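Local coordinates for protein beta-Lactamase/D-Alanine Carboxypeptidase (Pseudomonas syringae pv. tomato, PDB 5EVI) that probably hydrolyses beta-lactam antibiotics to substituted beta-amino acids, as a class C (AmpC-type) serine beta-lactamase that confers antibiotic resistance, at residues T103-I108 and D137-W142; Y154-I159 and A223-V228. All coordinates share one frame; numbering follows the deposited sequence.

Contact 1: residues T103-I108 and D137-W142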
loop_
_atom_site.group_PDB
_atom_site.type_symbol
_atom_site.label_atom_id
_atom_site.label_comp_id
_atom_site.label_asym_id
_atom_site.label_seq_id
_atom_site.Cartn_x
_atom_site.Cartn_y
_atom_site.Cartn_z
ATOM N N THR A 103 -18.090 7.979 21.242
ATOM C CA THR A 103 -17.144 6.884 21.540
ATOM C C THR A 103 -15.740 7.457 21.702
ATOM O O THR A 103 -15.480 8.611 21.328
ATOM C CB THR A 103 -17.122 5.777 20.447
ATOM O OG1 THR A 103 -16.603 6.295 19.212
ATOM C CG2 THR A 103 -18.524 5.215 20.210
ATOM N N ARG A 104 -14.837 6.658 22.253
ATOM C CA ARG A 104 -13.448 7.082 22.406
ATOM C C ARG A 104 -12.830 7.218 21.008
ATOM O O ARG A 104 -12.352 8.294 20.665
ATOM C CB ARG A 104 -12.657 6.121 23.295
ATOM C CG ARG A 104 -13.120 6.164 24.753
ATOM C CD ARG A 104 -12.662 4.968 25.576
ATOM N NE ARG A 104 -13.671 4.595 26.583
ATOM C CZ ARG A 104 -14.672 3.727 26.403
ATOM N NH1 ARG A 104 -14.851 3.059 25.253
ATOM N NH2 ARG A 104 -15.501 3.505 27.404
ATOM N N LEU A 105 -12.929 6.173 20.185
ATOM C CA LEU A 105 -12.372 6.239 18.809
ATOM C C LEU A 105 -12.957 7.404 18.022
ATOM O O LEU A 105 -12.226 8.100 17.329
ATOM C CB LEU A 105 -12.595 4.945 18.018
ATOM C CG LEU A 105 -11.916 4.863 16.623
ATOM C CD1 LEU A 105 -10.432 5.228 16.634
ATOM C CD2 LEU A 105 -12.076 3.457 16.079
ATOM N N GLY A 106 -14.273 7.611 18.148
ATOM C CA GLY A 106 -15.000 8.661 17.431
ATOM C C GLY A 106 -14.524 10.091 17.625
ATOM O O GLY A 106 -14.721 10.927 16.752
ATOM N N LYS A 107 -13.929 10.379 18.784
ATOM C CA LYS A 107 -13.360 11.693 19.050
ATOM C C LYS A 107 -12.042 11.936 18.248
ATOM O O LYS A 107 -11.675 13.080 18.028
ATOM C CB LYS A 107 -13.220 11.912 20.580
ATOM C CG LYS A 107 -11.963 12.611 21.063
ATOM C CD LYS A 107 -12.061 12.902 22.557
ATOM C CE LYS A 107 -10.774 13.533 23.067
ATOM N NZ LYS A 107 -9.608 12.615 22.949
ATOM N N ILE A 108 -11.365 10.872 17.795
ATOM C CA ILE A 108 -10.001 10.986 17.237
ATOM C C ILE A 108 -10.041 11.423 15.767
ATOM O O ILE A 108 -10.870 10.924 15.030
ATOM C CB ILE A 108 -9.219 9.664 17.429
ATOM C CG1 ILE A 108 -9.148 9.355 18.922
ATOM C CG2 ILE A 108 -7.772 9.764 16.937
ATOM C CD1 ILE A 108 -8.752 7.948 19.254
ATOM N N ASP A 137 -19.530 -2.717 16.820
ATOM C CA ASP A 137 -19.435 -2.944 18.273
ATOM C C ASP A 137 -17.985 -2.973 18.792
ATOM O O ASP A 137 -17.691 -2.413 19.849
ATOM C CB ASP A 137 -20.132 -4.266 18.673
ATOM C CG ASP A 137 -21.656 -4.245 18.441
ATOM O OD1 ASP A 137 -22.274 -3.149 18.452
ATOM O OD2 ASP A 137 -22.231 -5.338 18.242
ATOM N N TYR A 138 -17.087 -3.624 18.049
ATOM C CA TYR A 138 -15.646 -3.588 18.360
ATOM C C TYR A 138 -15.060 -2.160 18.436
ATOM O O TYR A 138 -14.407 -1.804 19.427
ATOM C CB TYR A 138 -14.861 -4.474 17.365
ATOM C CG TYR A 138 -13.367 -4.321 17.495
ATOM C CD1 TYR A 138 -12.689 -4.810 18.629
ATOM C CD2 TYR A 138 -12.624 -3.668 16.502
ATOM C CE1 TYR A 138 -11.315 -4.643 18.754
ATOM C CE2 TYR A 138 -11.251 -3.500 16.627
ATOM C CZ TYR A 138 -10.608 -3.978 17.760
ATOM O OH TYR A 138 -9.248 -3.815 17.886
ATOM N N PHE A 139 -15.294 -1.356 17.393
ATOM C CA PHE A 139 -14.876 0.045 17.378
ATOM C C PHE A 139 -15.566 0.850 18.463
ATOM O O PHE A 139 -14.962 1.750 18.992
ATOM C CB PHE A 139 -15.148 0.726 16.042
ATOM C CG PHE A 139 -14.265 0.268 14.923
ATOM C CD1 PHE A 139 -12.873 0.293 15.050
ATOM C CD2 PHE A 139 -14.816 -0.152 13.726
ATOM C CE1 PHE A 139 -12.041 -0.123 14.014
ATOM C CE2 PHE A 139 -13.989 -0.555 12.678
ATOM C CZ PHE A 139 -12.601 -0.537 12.826
ATOM N N LYS A 140 -16.821 0.531 18.767
ATOM C CA LYS A 140 -17.531 1.197 19.867
ATOM C C LYS A 140 -16.863 0.880 21.199
ATOM O O LYS A 140 -16.670 1.772 22.021
ATOM C CB LYS A 140 -18.995 0.776 19.906
ATOM C CG LYS A 140 -19.866 1.363 18.807
ATOM C CD LYS A 140 -21.306 0.926 19.042
ATOM C CE LYS A 140 -22.199 1.171 17.848
ATOM N NZ LYS A 140 -23.536 0.603 18.170
ATOM N N ALA A 141 -16.499 -0.393 21.391
ATOM C CA ALA A 141 -15.903 -0.871 22.628
ATOM C C ALA A 141 -14.382 -0.658 22.719
ATOM O O ALA A 141 -13.772 -1.075 23.700
ATOM C CB ALA A 141 -16.220 -2.345 22.819
ATOM N N TRP A 142 -13.770 -0.036 21.711
ATOM C CA TRP A 142 -12.318 0.173 21.738
ATOM C C TRP A 142 -11.900 1.225 22.749
ATOM O O TRP A 142 -12.532 2.253 22.867
ATOM C CB TRP A 142 -11.844 0.584 20.348
ATOM C CG TRP A 142 -10.381 0.922 20.201
ATOM C CD1 TRP A 142 -9.366 0.056 19.968
ATOM C CD2 TRP A 142 -9.799 2.226 20.213
ATOM N NE1 TRP A 142 -8.186 0.725 19.844
ATOM C CE2 TRP A 142 -8.416 2.064 19.970
ATOM C CE3 TRP A 142 -10.313 3.523 20.389
ATOM C CZ2 TRP A 142 -7.527 3.138 19.931
ATOM C CZ3 TRP A 142 -9.439 4.586 20.333
ATOM C CH2 TRP A 142 -8.050 4.390 20.089
HETATM O O HOH W 1 -13.902 3.462 21.012
#

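Contact 2: residues Y154-I159 and A223-V228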
loop_
_atom_site.group_PDB
_atom_site.type_symbol
_atom_site.label_atom_id
_atom_site.label_comp_id
_atom_site.label_asym_id
_atom_site.label_seq_id
_atom_site.Cartn_x
_atom_site.Cartn_y
_atom_site.Cartn_z
ATOM N N TYR A 154 1.151 -0.462 13.523
ATOM C CA TYR A 154 0.671 -0.872 12.195
ATOM C C TYR A 154 -0.505 -1.826 12.271
ATOM O O TYR A 154 -0.427 -2.864 12.930
ATOM C CB TYR A 154 1.786 -1.539 11.408
ATOM C CG TYR A 154 1.458 -1.769 9.960
ATOM C CD1 TYR A 154 1.621 -0.751 9.020
ATOM C CD2 TYR A 154 1.075 -3.018 9.513
ATOM C CE1 TYR A 154 1.391 -0.982 7.677
ATOM C CE2 TYR A 154 0.783 -3.247 8.195
ATOM C CZ TYR A 154 0.961 -2.232 7.278
ATOM O OH TYR A 154 0.687 -2.495 5.968
ATOM N N ALA A 155 -1.582 -1.524 11.543
ATOM C CA ALA A 155 -2.814 -2.265 11.822
ATOM C C ALA A 155 -3.887 -2.162 10.750
ATOM O O ALA A 155 -4.228 -1.080 10.299
ATOM C CB ALA A 155 -3.369 -1.895 13.205
ATOM N N ASN A 156 -4.408 -3.316 10.345
ATOM C CA ASN A 156 -5.479 -3.358 9.358
ATOM C C ASN A 156 -6.835 -2.751 9.874
ATOM O O ASN A 156 -7.545 -2.123 9.075
ATOM C CB ASN A 156 -5.639 -4.793 8.789
ATOM C CG ASN A 156 -4.474 -5.233 7.901
ATOM O OD1 ASN A 156 -3.729 -4.421 7.379
ATOM N ND2 ASN A 156 -4.371 -6.525 7.654
ATOM N N PRO A 157 -7.199 -2.926 11.180
ATOM C CA PRO A 157 -8.457 -2.334 11.658
ATOM C C PRO A 157 -8.627 -0.853 11.413
ATOM O O PRO A 157 -9.675 -0.434 10.928
ATOM C CB PRO A 157 -8.429 -2.614 13.168
ATOM C CG PRO A 157 -7.708 -3.893 13.261
ATOM C CD PRO A 157 -6.689 -3.908 12.161
ATOM N N SER A 158 -7.597 -0.076 11.754
ATOM C CA SER A 158 -7.630 1.370 11.615
ATOM C C SER A 158 -7.558 1.791 10.154
ATOM O O SER A 158 -8.343 2.638 9.725
ATOM C CB SER A 158 -6.505 2.015 12.428
ATOM O OG SER A 158 -5.312 1.283 12.314
ATOM N N ILE A 159 -6.627 1.215 9.378
ATOM C CA ILE A 159 -6.570 1.506 7.938
ATOM C C ILE A 159 -7.915 1.160 7.311
ATOM O O ILE A 159 -8.465 1.946 6.572
ATOM C CB ILE A 159 -5.462 0.721 7.161
ATOM C CG1 ILE A 159 -4.060 1.281 7.431
ATOM C CG2 ILE A 159 -5.727 0.781 5.660
ATOM C CD1 ILE A 159 -3.736 2.585 6.744
ATOM N N ALA A 223 -10.947 -6.068 1.812
ATOM C CA ALA A 223 -10.951 -5.140 0.676
ATOM C C ALA A 223 -10.196 -3.878 1.019
ATOM O O ALA A 223 -9.285 -3.488 0.307
ATOM C CB ALA A 223 -12.365 -4.830 0.194
ATOM N N GLU A 224 -10.526 -3.283 2.158
ATOM C CA GLU A 224 -9.983 -2.017 2.568
ATOM C C GLU A 224 -8.482 -2.061 2.953
ATOM O O GLU A 224 -7.765 -1.101 2.711
ATOM C CB GLU A 224 -10.856 -1.463 3.711
ATOM C CG GLU A 224 -12.292 -1.066 3.324
ATOM C CD GLU A 224 -13.321 -2.183 3.235
ATOM O OE1 GLU A 224 -13.144 -3.301 3.747
ATOM O OE2 GLU A 224 -14.388 -1.938 2.654
ATOM N N ALA A 225 -7.988 -3.174 3.498
ATOM C CA ALA A 225 -6.611 -3.226 3.976
ATOM C C ALA A 225 -5.612 -3.969 3.135
ATOM O O ALA A 225 -4.449 -3.579 3.128
ATOM C CB ALA A 225 -6.585 -3.776 5.404
ATOM N N TYR A 226 -6.010 -5.077 2.484
ATOM C CA TYR A 226 -5.073 -5.930 1.758
ATOM C C TYR A 226 -5.646 -6.675 0.538
ATOM O O TYR A 226 -5.028 -7.634 0.052
ATOM C CB TYR A 226 -4.435 -6.963 2.714
ATOM C CG TYR A 226 -5.409 -7.843 3.473
ATOM C CD1 TYR A 226 -5.927 -9.000 2.899
ATOM C CD2 TYR A 226 -5.778 -7.556 4.793
ATOM C CE1 TYR A 226 -6.792 -9.821 3.593
ATOM C CE2 TYR A 226 -6.647 -8.390 5.501
ATOM C CZ TYR A 226 -7.167 -9.515 4.880
ATOM O OH TYR A 226 -8.036 -10.407 5.493
ATOM N N GLY A 227 -6.790 -6.236 0.016
ATOM C CA GLY A 227 -7.478 -6.994 -1.048
ATOM C C GLY A 227 -7.422 -6.461 -2.472
ATOM O O GLY A 227 -8.358 -6.736 -3.257
ATOM N N VAL A 228 -6.375 -5.721 -2.867
ATOM C CA VAL A 228 -6.273 -5.313 -4.278
ATOM C C VAL A 228 -5.345 -6.253 -5.023
ATOM O O VAL A 228 -4.330 -6.697 -4.490
ATOM C CB VAL A 228 -5.836 -3.854 -4.472
ATOM C CG1 VAL A 228 -5.833 -3.459 -5.963
ATOM C CG2 VAL A 228 -6.770 -2.944 -3.715
#

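Contact 1: residues T103-I108 and D137-W142
Leu105 sits between two aromatic rings of 137-142, one touched by each of its methyls. Leu105 CD1 lies over a face of the Trp142 indole, 4.3 Å from the centroid of the six-membered ring and 26° off the normal, a CH-pi contact. Leu105 CD2 reaches Phe139 CD1 obliquely at 3.4 Å. With CG anti to the backbone N (chi1 -174°), the leucine fork is carried out from the short, weakly bonded helix about 104-107 toward both rings. Ile108 CD1 meets the benzo edge of the indole near the ring plane, 3.6 Å from Trp142 CZ3. Leu161 of helix 156-169 packs on both Leu105 and Phe139, while Phe121 stacks on the indole, whose NE1 is bonded to Gly120 O.

At the polar margin, water 1 accepts from Leu105 N at 3.0 Å and lies within hydrogen-bonding distance of both Phe139 O and Trp142 O. Arg104 NH1 adds a weak bond to Trp142 O, 3.4 Å long with an N-H...O angle of 149°. Thr103 caps the helix by accepting from Gly106 N through OG1 at 2.9 Å, a hydroxyl also hydrogen-bonded to Leu100 O, and its CG2 rests against Lys140 CA.

The chemistry implies adhesion chiefly by apolar packing, with the water joining Leu105 N of one helix to Phe139 O at the end of the other and to Trp142 O just beyond it.

Contact 2: residues Y154-I159 and A223-V228
Asn156 leans against Ala225 and Tyr226 with its whole side chain. Its chi1 of -70° sets CG anti to the carbonyl carbon, and the amide then lies along Ala225 CB, which is 3.5 Å from Asn156 OD1 and 3.7 Å from Asn156 CB. Asn156 ND2 stands 3.4 Å from Tyr226 CD2 in an oblique approach, with amide and phenol planes 39° apart. Tyr226 has its CG between the backbone N and carbonyl carbon (chi1 56°), a conformation that brings the ring back to the asparagine. One turn on, Ile159 offers only its CG2 branch, 4.0 Å from Glu224 O.

These contacts are van der Waals in kind; the OD1 of Asn156 is engaged elsewhere, accepting from Lys71 NZ. That lysine also bonds Tyr154 OH, which in turn bonds Ser68 OG, an arrangement consistent with the SxxK and YxN active-site motifs of class C enzymes. Ala225 and Tyr226 both pack on one side of the asparagine of that probable site. The contact joins the N-terminal turn of helix 156-169 to the C-terminal part of helix 222-226, whose Glu224 O is bonded by Thr74 of helix 70-83, while helix 174-186 packs on Ala223 and Glu224 through Phe174.

From the N terminus, the chain passes helix 70-83 before reaching 103-108. Contact 1 then closes a loop of 28 intervening residues, which includes helix 112-115 and most of helix 132-140, and joins two helical pieces; its centre lies about 25 Å from the centre of the chain. Contact 2 opens only after that loop has closed: 63 residues separate 154-159 from 223-228, and its centre lies about 9 Å from the chain centre. The loops therefore follow in series, neither enclosing nor crossing the other. Their centres are about 18 Å apart, yet they meet where Phe139 CZ packs 3.5 Å from Pro157 O. Helix 156-169 supplies Leu161 to contact 1 and its first turn to contact 2, linking the peripheral helices to the probable active-site region.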